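PDB 3K5I: phosphoribosyl-aminoimidazole carboxylase from Aspergillus clavatus, which catalyses the ATP-dependent carboxylation of 5-aminoimidazole ribonucleotide to N5-carboxyaminoimidazole ribonucleotide, a step of purine biosynthesis. Local coordinates for residues Met164-Thr169 / Pro197-Lys202; Gly272-Leu277 / Met284-Ala289; Arg25-Leu30 / Arg313-Leu318. One frame throughout, in Å; residues are numbered along the deposited sequence.

Contact 1: Met164-Thr169 / Pro197-Lys202; sequences MLKSKT and PLYAEK. With ADP (adenosine-5'-diphosphate), chain G.
Lys166 turns its CG beside its own backbone N (chi1 -47°) and then runs out fully extended, which carries NZ past the side chain of Tyr199 to Glu201 and the bound ADP. Tyr199 takes the less common first torsion, with CG between N and the carbonyl carbon (chi1 75°), and this lays its ring back against the lysine stem: Lys166 CD touches Tyr199 OH at 3.3 Å. Both residues belong to neighbouring antiparallel strands, 163-167 and 198-202, in the middle of the four-stranded sheet of the ATP-grasp domain. The backbones are zipped by paired bonds at Met164/Glu201 and Lys166/Tyr199, and one more follows beyond the strand, where Lys168 N meets Pro197 O at 2.8 Å, nearly straight. Lys168 then lays CG obliquely against the tyrosine ring while its amine forms a salt bridge with Glu143 of strand 141-144.

The face carrying Met164, Lys166 and Glu201 is the nucleotide side. Met164 CE rests against the adenine, 3.9 Å from ADP C4. On the opposite face Leu165 and Leu198 meet through their methyl groups, CD2 to CD1 at 4.1 Å. Lys166 NZ ties three groups together: it bridges the alpha-phosphate oxygen O2A and the purine N7 of ADP, and it forms a salt bridge to Glu201. That carboxylate probably offsets its charge and also draws a weak bond from the adenine N6. The lysine NZ approaches Glu201 OE1 at 3.0 Å from above the carboxylate plane.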
loop_
_atom_site.group_PDB
_atom_site.type_symbol
_atom_site.label_atom_id
_atom_site.label_comp_id
_atom_site.label_asym_id
_atom_site.label_seq_id
_atom_site.Cartn_x
_atom_site.Cartn_y
_atom_site.Cartn_z
ATOM N N MET A 164 -25.487 3.859 28.470
ATOM C CA MET A 164 -24.685 4.607 27.499
ATOM C C MET A 164 -25.502 5.752 26.957
ATOM O O MET A 164 -26.531 5.498 26.349
ATOM C CB MET A 164 -24.211 3.695 26.357
ATOM C CG MET A 164 -23.196 4.351 25.406
ATOM S SD MET A 164 -21.894 5.051 26.402
ATOM C CE MET A 164 -20.968 3.713 26.572
ATOM N N LEU A 165 -25.110 6.994 27.204
ATOM C CA LEU A 165 -25.940 8.045 26.640
ATOM C C LEU A 165 -25.457 8.254 25.227
ATOM O O LEU A 165 -24.256 8.376 25.032
ATOM C CB LEU A 165 -25.850 9.386 27.373
ATOM C CG LEU A 165 -26.880 10.467 26.990
ATOM C CD1 LEU A 165 -28.381 10.016 26.947
ATOM C CD2 LEU A 165 -26.707 11.804 27.815
ATOM N N LYS A 166 -26.355 8.339 24.250
ATOM C CA LYS A 166 -25.866 8.529 22.885
ATOM C C LYS A 166 -26.646 9.515 22.015
ATOM O O LYS A 166 -27.884 9.552 22.086
ATOM C CB LYS A 166 -25.958 7.186 22.139
ATOM C CG LYS A 166 -25.439 5.946 22.814
ATOM C CD LYS A 166 -25.216 4.811 21.778
ATOM C CE LYS A 166 -24.338 3.599 22.249
ATOM N NZ LYS A 166 -24.157 2.353 21.339
ATOM N N SER A 167 -25.922 10.262 21.183
ATOM C CA SER A 167 -26.469 11.214 20.217
ATOM C C SER A 167 -26.954 10.315 19.082
ATOM O O SER A 167 -26.269 9.362 18.638
ATOM C CB SER A 167 -25.401 12.096 19.520
ATOM O OG SER A 167 -26.035 12.898 18.512
ATOM N N LYS A 168 -28.145 10.623 18.597
ATOM C CA LYS A 168 -28.671 9.857 17.474
ATOM C C LYS A 168 -27.905 10.222 16.185
ATOM O O LYS A 168 -27.580 9.427 15.302
ATOM C CB LYS A 168 -30.134 10.255 17.318
ATOM C CG LYS A 168 -31.047 9.727 18.418
ATOM C CD LYS A 168 -32.454 10.200 18.005
ATOM C CE LYS A 168 -33.653 9.924 18.894
ATOM N NZ LYS A 168 -34.904 9.710 18.049
ATOM N N THR A 169 -27.539 11.477 16.039
ATOM C CA THR A 169 -26.863 11.780 14.794
ATOM C C THR A 169 -25.450 12.254 15.023
ATOM O O THR A 169 -25.040 12.591 16.148
ATOM C CB THR A 169 -27.590 12.976 14.168
ATOM O OG1 THR A 169 -27.613 14.001 15.158
ATOM C CG2 THR A 169 -29.040 12.613 13.910
ATOM N N PRO A 197 -29.995 15.360 19.442
ATOM C CA PRO A 197 -31.162 14.491 19.674
ATOM C C PRO A 197 -30.489 13.257 20.316
ATOM O O PRO A 197 -29.462 12.774 19.826
ATOM C CB PRO A 197 -31.558 14.060 18.255
ATOM C CG PRO A 197 -30.290 14.193 17.417
ATOM C CD PRO A 197 -29.440 15.251 18.075
ATOM N N LEU A 198 -31.033 12.741 21.412
ATOM C CA LEU A 198 -30.450 11.608 22.147
ATOM C C LEU A 198 -31.378 10.456 22.404
ATOM O O LEU A 198 -32.608 10.530 22.297
ATOM C CB LEU A 198 -30.145 12.072 23.586
ATOM C CG LEU A 198 -29.503 13.436 23.635
ATOM C CD1 LEU A 198 -29.188 13.621 25.099
ATOM C CD2 LEU A 198 -28.246 13.464 22.744
ATOM N N TYR A 199 -30.754 9.386 22.852
ATOM C CA TYR A 199 -31.493 8.207 23.262
ATOM C C TYR A 199 -30.469 7.539 24.186
ATOM O O TYR A 199 -29.283 7.805 24.116
ATOM C CB TYR A 199 -31.979 7.307 22.131
ATOM C CG TYR A 199 -30.872 6.512 21.530
ATOM C CD1 TYR A 199 -29.987 7.135 20.647
ATOM C CD2 TYR A 199 -30.677 5.180 21.867
ATOM C CE1 TYR A 199 -29.011 6.399 20.066
ATOM C CE2 TYR A 199 -29.657 4.444 21.299
ATOM C CZ TYR A 199 -28.818 5.098 20.421
ATOM O OH TYR A 199 -27.771 4.530 19.753
ATOM N N ALA A 200 -30.904 6.706 25.112
ATOM C CA ALA A 200 -29.990 6.019 26.034
ATOM C C ALA A 200 -30.037 4.530 25.752
ATOM O O ALA A 200 -31.057 4.018 25.268
ATOM C CB ALA A 200 -30.407 6.306 27.486
ATOM N N GLU A 201 -28.950 3.829 26.060
ATOM C CA GLU A 201 -29.076 2.415 25.758
ATOM C C GLU A 201 -28.833 1.612 27.034
ATOM O O GLU A 201 -28.006 1.987 27.872
ATOM C CB GLU A 201 -28.060 2.171 24.640
ATOM C CG GLU A 201 -28.671 1.726 23.338
ATOM C CD GLU A 201 -27.592 1.332 22.347
ATOM O OE1 GLU A 201 -26.456 1.059 22.783
ATOM O OE2 GLU A 201 -27.864 1.297 21.128
ATOM N N LYS A 202 -29.558 0.517 27.219
ATOM C CA LYS A 202 -29.346 -0.255 28.436
ATOM C C LYS A 202 -27.934 -0.778 28.291
ATOM O O LYS A 202 -27.500 -1.046 27.162
ATOM C CB LYS A 202 -30.356 -1.400 28.532
ATOM C CG LYS A 202 -29.817 -2.596 29.295
ATOM C CD LYS A 202 -30.990 -3.504 29.693
ATOM C CE LYS A 202 -31.589 -3.126 31.034
ATOM N NZ LYS A 202 -32.723 -4.024 31.403
HETATM P PB ADP G . -19.604 5.129 17.628
HETATM O O1B ADP G . -19.099 6.484 17.943
HETATM O O2B ADP G . -20.417 5.516 16.412
HETATM O O3B ADP G . -18.937 3.817 17.103
HETATM P PA ADP G . -20.844 2.997 19.330
HETATM O O1A ADP G . -20.344 1.928 18.461
HETATM O O2A ADP G . -22.295 2.734 19.648
HETATM O O3A ADP G . -20.548 4.464 18.744
HETATM O "O5'" ADP G . -19.991 2.753 20.671
HETATM C "C5'" ADP G . -18.572 2.564 20.646
HETATM C "C4'" ADP G . -18.183 1.539 21.682
HETATM O "O4'" ADP G . -18.651 1.966 22.988
HETATM C "C3'" ADP G . -18.792 0.150 21.606
HETATM O "O3'" ADP G . -17.832 -0.628 20.872
HETATM C "C2'" ADP G . -18.756 -0.398 23.037
HETATM O "O2'" ADP G . -17.392 -0.477 23.549
HETATM C "C1'" ADP G . -19.188 0.895 23.694
HETATM N N9 ADP G . -20.633 0.820 23.837
HETATM C C8 ADP G . -21.530 1.280 22.912
HETATM N N7 ADP G . -22.793 0.928 23.246
HETATM C C5 ADP G . -22.623 0.297 24.462
HETATM C C6 ADP G . -23.613 -0.189 25.382
HETATM N N6 ADP G . -24.817 -0.305 25.379
HETATM N N1 ADP G . -23.121 -0.772 26.513
HETATM C C2 ADP G . -21.776 -0.817 26.843
HETATM N N3 ADP G . -20.890 -0.272 26.053
HETATM C C4 ADP G . -21.311 0.244 24.885
#

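Contact 2: Gly272-Leu277 / Met284-Ala289; sequences GVEMFL and MLCEIA. With MG (magnesium ion), chain H; ADP (adenosine-5'-diphosphate), chain G.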
loop_
_atom_site.group_PDB
_atom_site.type_symbol
_atom_site.label_atom_id
_atom_site.label_comp_id
_atom_site.label_asym_id
_atom_site.label_seq_id
_atom_site.Cartn_x
_atom_site.Cartn_y
_atom_site.Cartn_z
ATOM N N GLY A 272 -19.722 -2.458 7.491
ATOM C CA GLY A 272 -19.053 -2.788 8.743
ATOM C C GLY A 272 -20.050 -3.206 9.803
ATOM O O GLY A 272 -20.930 -2.426 10.152
ATOM N N VAL A 273 -19.865 -4.404 10.363
ATOM C CA VAL A 273 -20.773 -4.862 11.437
ATOM C C VAL A 273 -20.155 -5.031 12.866
ATOM O O VAL A 273 -19.236 -5.813 13.044
ATOM C CB VAL A 273 -21.714 -5.995 10.968
ATOM C CG1 VAL A 273 -22.551 -6.434 12.113
ATOM C CG2 VAL A 273 -22.599 -5.527 9.772
ATOM N N GLU A 274 -20.618 -4.283 13.868
ATOM C CA GLU A 274 -20.113 -4.324 15.240
ATOM C C GLU A 274 -21.043 -5.124 16.151
ATOM O O GLU A 274 -22.215 -4.799 16.220
ATOM C CB GLU A 274 -20.012 -2.880 15.738
ATOM C CG GLU A 274 -18.784 -2.256 15.101
ATOM C CD GLU A 274 -18.578 -0.766 15.419
ATOM O OE1 GLU A 274 -17.685 -0.161 14.807
ATOM O OE2 GLU A 274 -19.275 -0.156 16.253
ATOM N N MET A 275 -20.549 -6.168 16.823
ATOM C CA MET A 275 -21.384 -6.997 17.696
ATOM C C MET A 275 -20.725 -7.197 19.033
ATOM O O MET A 275 -19.529 -7.013 19.240
ATOM C CB MET A 275 -21.609 -8.380 17.104
ATOM C CG MET A 275 -22.295 -8.245 15.768
ATOM S SD MET A 275 -22.063 -9.619 14.648
ATOM C CE MET A 275 -20.352 -9.435 14.085
ATOM N N PHE A 276 -21.539 -7.529 20.012
ATOM C CA PHE A 276 -20.925 -7.720 21.306
ATOM C C PHE A 276 -21.077 -9.203 21.588
ATOM O O PHE A 276 -22.029 -9.808 21.099
ATOM C CB PHE A 276 -21.700 -7.017 22.415
ATOM C CG PHE A 276 -21.939 -5.548 22.251
ATOM C CD1 PHE A 276 -23.232 -5.089 22.097
ATOM C CD2 PHE A 276 -20.932 -4.624 22.340
ATOM C CE1 PHE A 276 -23.503 -3.743 22.009
ATOM C CE2 PHE A 276 -21.202 -3.241 22.228
ATOM C CZ PHE A 276 -22.502 -2.799 22.087
ATOM N N LEU A 277 -20.169 -9.757 22.391
ATOM C CA LEU A 277 -20.243 -11.168 22.726
ATOM C C LEU A 277 -20.681 -11.189 24.155
ATOM O O LEU A 277 -20.058 -10.562 25.023
ATOM C CB LEU A 277 -18.928 -11.924 22.586
ATOM C CG LEU A 277 -19.079 -13.466 22.663
ATOM C CD1 LEU A 277 -20.023 -14.297 21.811
ATOM C CD2 LEU A 277 -17.708 -14.077 22.544
ATOM N N MET A 284 -25.078 -10.002 20.053
ATOM C CA MET A 284 -25.799 -8.761 19.903
ATOM C C MET A 284 -25.090 -7.880 18.884
ATOM O O MET A 284 -23.866 -7.849 18.696
ATOM C CB MET A 284 -25.858 -8.091 21.262
ATOM C CG MET A 284 -26.938 -7.076 21.407
ATOM S SD MET A 284 -27.776 -7.438 22.991
ATOM C CE MET A 284 -27.419 -6.003 23.874
ATOM N N LEU A 285 -25.937 -7.158 18.181
ATOM C CA LEU A 285 -25.390 -6.259 17.200
ATOM C C LEU A 285 -25.133 -4.994 18.025
ATOM O O LEU A 285 -25.844 -4.749 19.011
ATOM C CB LEU A 285 -26.430 -6.039 16.097
ATOM C CG LEU A 285 -25.898 -4.986 15.128
ATOM C CD1 LEU A 285 -25.977 -5.386 13.644
ATOM C CD2 LEU A 285 -26.715 -3.769 15.451
ATOM N N CYS A 286 -24.063 -4.263 17.714
ATOM C CA CYS A 286 -23.730 -3.031 18.427
ATOM C C CYS A 286 -24.103 -1.903 17.461
ATOM O O CYS A 286 -24.702 -0.925 17.846
ATOM C CB CYS A 286 -22.241 -2.896 18.761
ATOM S SG CYS A 286 -21.983 -1.216 19.433
ATOM N N GLU A 287 -23.769 -2.044 16.184
ATOM C CA GLU A 287 -24.083 -1.031 15.182
ATOM C C GLU A 287 -23.577 -1.531 13.831
ATOM O O GLU A 287 -22.746 -2.456 13.749
ATOM C CB GLU A 287 -23.440 0.319 15.497
ATOM C CG GLU A 287 -22.076 0.613 14.861
ATOM C CD GLU A 287 -21.576 2.002 15.278
ATOM O OE1 GLU A 287 -22.435 2.899 15.377
ATOM O OE2 GLU A 287 -20.381 2.257 15.564
ATOM N N ILE A 288 -24.172 -0.959 12.788
ATOM C CA ILE A 288 -23.844 -1.301 11.409
ATOM C C ILE A 288 -23.470 0.027 10.717
ATOM O O ILE A 288 -24.103 1.051 10.978
ATOM C CB ILE A 288 -24.942 -2.005 10.595
ATOM C CG1 ILE A 288 -24.360 -2.518 9.273
ATOM C CG2 ILE A 288 -26.193 -1.079 10.351
ATOM C CD1 ILE A 288 -25.278 -3.375 8.339
ATOM N N ALA A 289 -22.427 -0.036 9.883
ATOM C CA ALA A 289 -21.803 1.038 9.085
ATOM C C ALA A 289 -21.914 0.723 7.571
ATOM O O ALA A 289 -21.438 -0.338 7.101
ATOM C CB ALA A 289 -20.333 1.113 9.451
HETATM MG MG MG H . -18.931 1.628 16.817
HETATM P PB ADP G . -19.604 5.129 17.628
HETATM O O1B ADP G . -19.099 6.484 17.943
HETATM O O2B ADP G . -20.417 5.516 16.412
HETATM O O3B ADP G . -18.937 3.817 17.103
HETATM P PA ADP G . -20.844 2.997 19.330
HETATM O O1A ADP G . -20.344 1.928 18.461
HETATM O O2A ADP G . -22.295 2.734 19.648
HETATM O O3A ADP G . -20.548 4.464 18.744
HETATM O "O5'" ADP G . -19.991 2.753 20.671
HETATM C "C5'" ADP G . -18.572 2.564 20.646
HETATM C "C4'" ADP G . -18.183 1.539 21.682
HETATM O "O4'" ADP G . -18.651 1.966 22.988
HETATM C "C3'" ADP G . -18.792 0.150 21.606
HETATM O "O3'" ADP G . -17.832 -0.628 20.872
HETATM C "C2'" ADP G . -18.756 -0.398 23.037
HETATM O "O2'" ADP G . -17.392 -0.477 23.549
HETATM C "C1'" ADP G . -19.188 0.895 23.694
HETATM N N9 ADP G . -20.633 0.820 23.837
HETATM C C8 ADP G . -21.530 1.280 22.912
HETATM N N7 ADP G . -22.793 0.928 23.246
HETATM C C5 ADP G . -22.623 0.297 24.462
HETATM C C6 ADP G . -23.613 -0.189 25.382
HETATM N N6 ADP G . -24.817 -0.305 25.379
HETATM N N1 ADP G . -23.121 -0.772 26.513
HETATM C C2 ADP G . -21.776 -0.817 26.843
HETATM N N3 ADP G . -20.890 -0.272 26.053
HETATM C C4 ADP G . -21.311 0.244 24.885
HETATM O O HOH W 1 -17.581 2.426 15.582
HETATM O O HOH W 2 -17.485 1.112 18.468
#
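Glu274 and Glu287 lie side by side on the hairpin formed by strands 269-278 and 283-289, at one edge of the large antiparallel sheet, here in its ATP-grasp part, and point the same way into the magnesium site. A classic beta bulge interrupts the pairing here: Cys286 and Glu287 both face Glu274, whose O takes both of their backbone N-H groups, although the bond from Cys286 is modelled so short that its length is doubtful.

Packing is close on the face of Val273, Met275, Leu285 and Ile288, which is covered by helix 248-263. There Val273 CG2 presses on Ile288 CG1 at 3.5 Å, and Val273 CG1 meets Leu285 CD1 at 3.9 Å. Within the bulge, Cys286 places CB over one face of the Phe276 ring, 3.6 Å from its centroid, with SG oblique to the ring; the edge of that ring reaches ADP C2'.

The magnesium side, by contrast, is polar and hydrated, and Glu274 is partly exposed there. With CG beside the backbone N (chi1 -76°) and the chain extended beyond it, Glu274 brings OE2 to within 1.9 Å of the metal; Glu287 OE2 binds it at 2.0 Å, the two carboxylate planes turned 50° apart. The magnesium ion holds these two like-charged oxygens close together, and ADP O3B, ADP O1A and two waters complete its six ligands. One of those waters also donates to the other glutamate oxygen, Glu274 OE1, at 2.7 Å.

Contact 3: Arg25-Leu30 / Arg313-Leu318; sequences RKVGVL and RAILDL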
loop_
_atom_site.group_PDB
_atom_site.type_symbol
_atom_site.label_atom_id
_atom_site.label_comp_id
_atom_site.label_asym_id
_atom_site.label_seq_id
_atom_site.Cartn_x
_atom_site.Cartn_y
_atom_site.Cartn_z
ATOM N N ARG A 25 -14.239 4.745 -15.558
ATOM C CA ARG A 25 -15.193 5.441 -14.703
ATOM C C ARG A 25 -14.546 6.247 -13.596
ATOM O O ARG A 25 -13.451 5.938 -13.106
ATOM C CB ARG A 25 -16.274 4.498 -14.201
ATOM C CG ARG A 25 -16.629 3.564 -15.344
ATOM C CD ARG A 25 -17.929 2.868 -15.144
ATOM N NE ARG A 25 -17.713 1.485 -14.747
ATOM C CZ ARG A 25 -18.570 0.821 -13.981
ATOM N NH1 ARG A 25 -19.694 1.385 -13.546
ATOM N NH2 ARG A 25 -18.305 -0.431 -13.659
ATOM N N LYS A 26 -15.271 7.301 -13.236
ATOM C CA LYS A 26 -14.870 8.232 -12.208
ATOM C C LYS A 26 -15.733 7.905 -11.007
ATOM O O LYS A 26 -16.914 7.599 -11.120
ATOM C CB LYS A 26 -15.086 9.665 -12.733
ATOM C CG LYS A 26 -13.844 10.282 -13.439
ATOM C CD LYS A 26 -14.039 11.637 -14.174
ATOM C CE LYS A 26 -14.978 11.557 -15.383
ATOM N NZ LYS A 26 -16.212 12.417 -15.463
ATOM N N VAL A 27 -15.112 7.915 -9.841
ATOM C CA VAL A 27 -15.800 7.622 -8.591
ATOM C C VAL A 27 -15.841 8.872 -7.711
ATOM O O VAL A 27 -14.761 9.484 -7.535
ATOM C CB VAL A 27 -15.056 6.555 -7.771
ATOM C CG1 VAL A 27 -15.853 6.345 -6.507
ATOM C CG2 VAL A 27 -14.953 5.212 -8.560
ATOM N N GLY A 28 -17.025 9.255 -7.218
ATOM C CA GLY A 28 -17.197 10.460 -6.378
ATOM C C GLY A 28 -17.235 9.906 -4.983
ATOM O O GLY A 28 -18.055 8.995 -4.714
ATOM N N VAL A 29 -16.356 10.422 -4.131
ATOM C CA VAL A 29 -16.392 9.935 -2.743
ATOM C C VAL A 29 -16.798 11.075 -1.826
ATOM O O VAL A 29 -16.139 12.114 -1.759
ATOM C CB VAL A 29 -15.078 9.242 -2.202
ATOM C CG1 VAL A 29 -13.956 10.240 -2.045
ATOM C CG2 VAL A 29 -15.272 8.695 -0.736
ATOM N N LEU A 30 -17.898 10.886 -1.109
ATOM C CA LEU A 30 -18.330 11.933 -0.211
ATOM C C LEU A 30 -17.538 11.850 1.127
ATOM O O LEU A 30 -17.794 10.960 1.925
ATOM C CB LEU A 30 -19.761 11.580 0.143
ATOM C CG LEU A 30 -20.911 12.273 -0.579
ATOM C CD1 LEU A 30 -20.695 13.407 -1.682
ATOM C CD2 LEU A 30 -21.784 11.055 -0.807
ATOM N N ARG A 313 -14.359 -2.320 -6.198
ATOM C CA ARG A 313 -14.831 -3.360 -7.091
ATOM C C ARG A 313 -16.334 -3.511 -7.011
ATOM O O ARG A 313 -17.044 -3.601 -8.033
ATOM C CB ARG A 313 -14.153 -4.708 -6.764
ATOM C CG ARG A 313 -12.704 -4.680 -7.229
ATOM C CD ARG A 313 -11.788 -5.801 -6.613
ATOM N NE ARG A 313 -10.414 -5.796 -7.145
ATOM C CZ ARG A 313 -9.849 -6.762 -7.876
ATOM N NH1 ARG A 313 -10.514 -7.823 -8.265
ATOM N NH2 ARG A 313 -8.594 -6.692 -8.289
ATOM N N ALA A 314 -16.799 -3.539 -5.760
ATOM C CA ALA A 314 -18.233 -3.757 -5.562
ATOM C C ALA A 314 -19.105 -2.699 -6.217
ATOM O O ALA A 314 -20.106 -2.991 -6.893
ATOM C CB ALA A 314 -18.583 -3.861 -4.096
ATOM N N ILE A 315 -18.734 -1.447 -5.988
ATOM C CA ILE A 315 -19.539 -0.387 -6.535
ATOM C C ILE A 315 -19.311 -0.182 -8.031
ATOM O O ILE A 315 -20.005 0.642 -8.632
ATOM C CB ILE A 315 -19.225 0.976 -5.840
ATOM C CG1 ILE A 315 -17.795 1.377 -6.103
ATOM C CG2 ILE A 315 -19.499 0.988 -4.341
ATOM C CD1 ILE A 315 -17.679 2.752 -5.549
ATOM N N LEU A 316 -18.322 -0.866 -8.595
ATOM C CA LEU A 316 -17.963 -0.750 -10.020
ATOM C C LEU A 316 -18.291 -2.042 -10.755
ATOM O O LEU A 316 -17.956 -2.171 -11.939
ATOM C CB LEU A 316 -16.479 -0.397 -10.229
ATOM C CG LEU A 316 -16.372 1.064 -9.824
ATOM C CD1 LEU A 316 -14.952 1.594 -9.789
ATOM C CD2 LEU A 316 -17.237 2.024 -10.695
ATOM N N ASP A 317 -18.918 -2.982 -10.040
ATOM C CA ASP A 317 -19.268 -4.276 -10.590
ATOM C C ASP A 317 -18.063 -5.005 -11.129
ATOM O O ASP A 317 -18.146 -5.629 -12.189
ATOM C CB ASP A 317 -20.369 -4.163 -11.648
ATOM C CG ASP A 317 -21.593 -3.487 -11.034
ATOM O OD1 ASP A 317 -21.890 -3.829 -9.865
ATOM O OD2 ASP A 317 -22.163 -2.546 -11.629
ATOM N N LEU A 318 -16.953 -4.905 -10.406
ATOM C CA LEU A 318 -15.738 -5.608 -10.843
ATOM C C LEU A 318 -15.657 -6.850 -9.977
ATOM O O LEU A 318 -16.222 -6.899 -8.879
ATOM C CB LEU A 318 -14.441 -4.807 -10.719
ATOM C CG LEU A 318 -14.438 -3.392 -11.242
ATOM C CD1 LEU A 318 -13.071 -2.780 -11.437
ATOM C CD2 LEU A 318 -15.283 -3.445 -12.487
#
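Arg25 spreads one face of its guanidinium over Leu316, whose CD2 sits above the middle of the flat group, 3.7 Å from CZ. The two side chains slide past each other in opposite directions. A bend in the arginine chain at chi3 (-104°) turns the guanidinium across the leucine and takes NH2 beyond the methyl group to the leucine backbone, where NH2 and Leu316 O lie 2.5 Å apart. Asp317 has its carboxylate near this end as well, with OD2 4.8 Å from Arg25 NH2, so any attraction is probably weak and long-range; its salt-bridge partner is Lys268, whose NZ meets OD1. Arg25 NH1 also lies close to Lys110 NZ, a like charge.

Deeper in, Val27 divides its two methyls between two partners. CG2 meets Leu316 CD1 at 3.8 Å, and CG1 meets Ile315 CD1 at 4.1 Å, so the valine packs on Ile315 and Leu316, around the C-terminal end of helix 307-315. Strand 89-92 adds to this apolar patch, Val89 touching Leu316 and Thr91 touching Ile315.

The segment that meets the strand is a helix terminus. Asp317 has positive phi (57°), and the chain folds back in a Schellman motif: Leu318 N bonds to Arg313 O at 2.7 Å, and Asp317 N makes a weak bond to Ala314 O at 3.4 Å. Separately, Leu316 N reaches Arg313 O from the opposite face of its plane. Arg313 takes no part in the packing on Arg25 and Val27; its NH1 hydrogen-bonds Pro319 O of its own chain and Leu353 O of the second subunit. The capped helix end thus docks beside strand 26-30, the central strand of a parallel sheet in the order 3-2-1-4-5, the Rossmann-like fold of the preATP-grasp domain.

How the contacts relate
Contact 3 closes a loop of 282 residues, about three-quarters of the modelled chain: residues 25-30 open it, contact 1 and then contact 2 follow inside it, and 313-318 shuts it. Contacts 1 and 2 share the ATP-grasp domain but lie in different sheets, the four-stranded one and the large antiparallel one. Their centres are about 16 Å apart, and ADP lies between them, one gripping the adenine and alpha-phosphate, the other binding the magnesium ion that the phosphates also ligate. Contact 3 lies apart from the ADP site. Its centre is about 33 Å from that of contact 1 and 25 Å from that of contact 2, and it fastens the N-terminal parallel sheet to a helix that follows the ADP-binding hairpin.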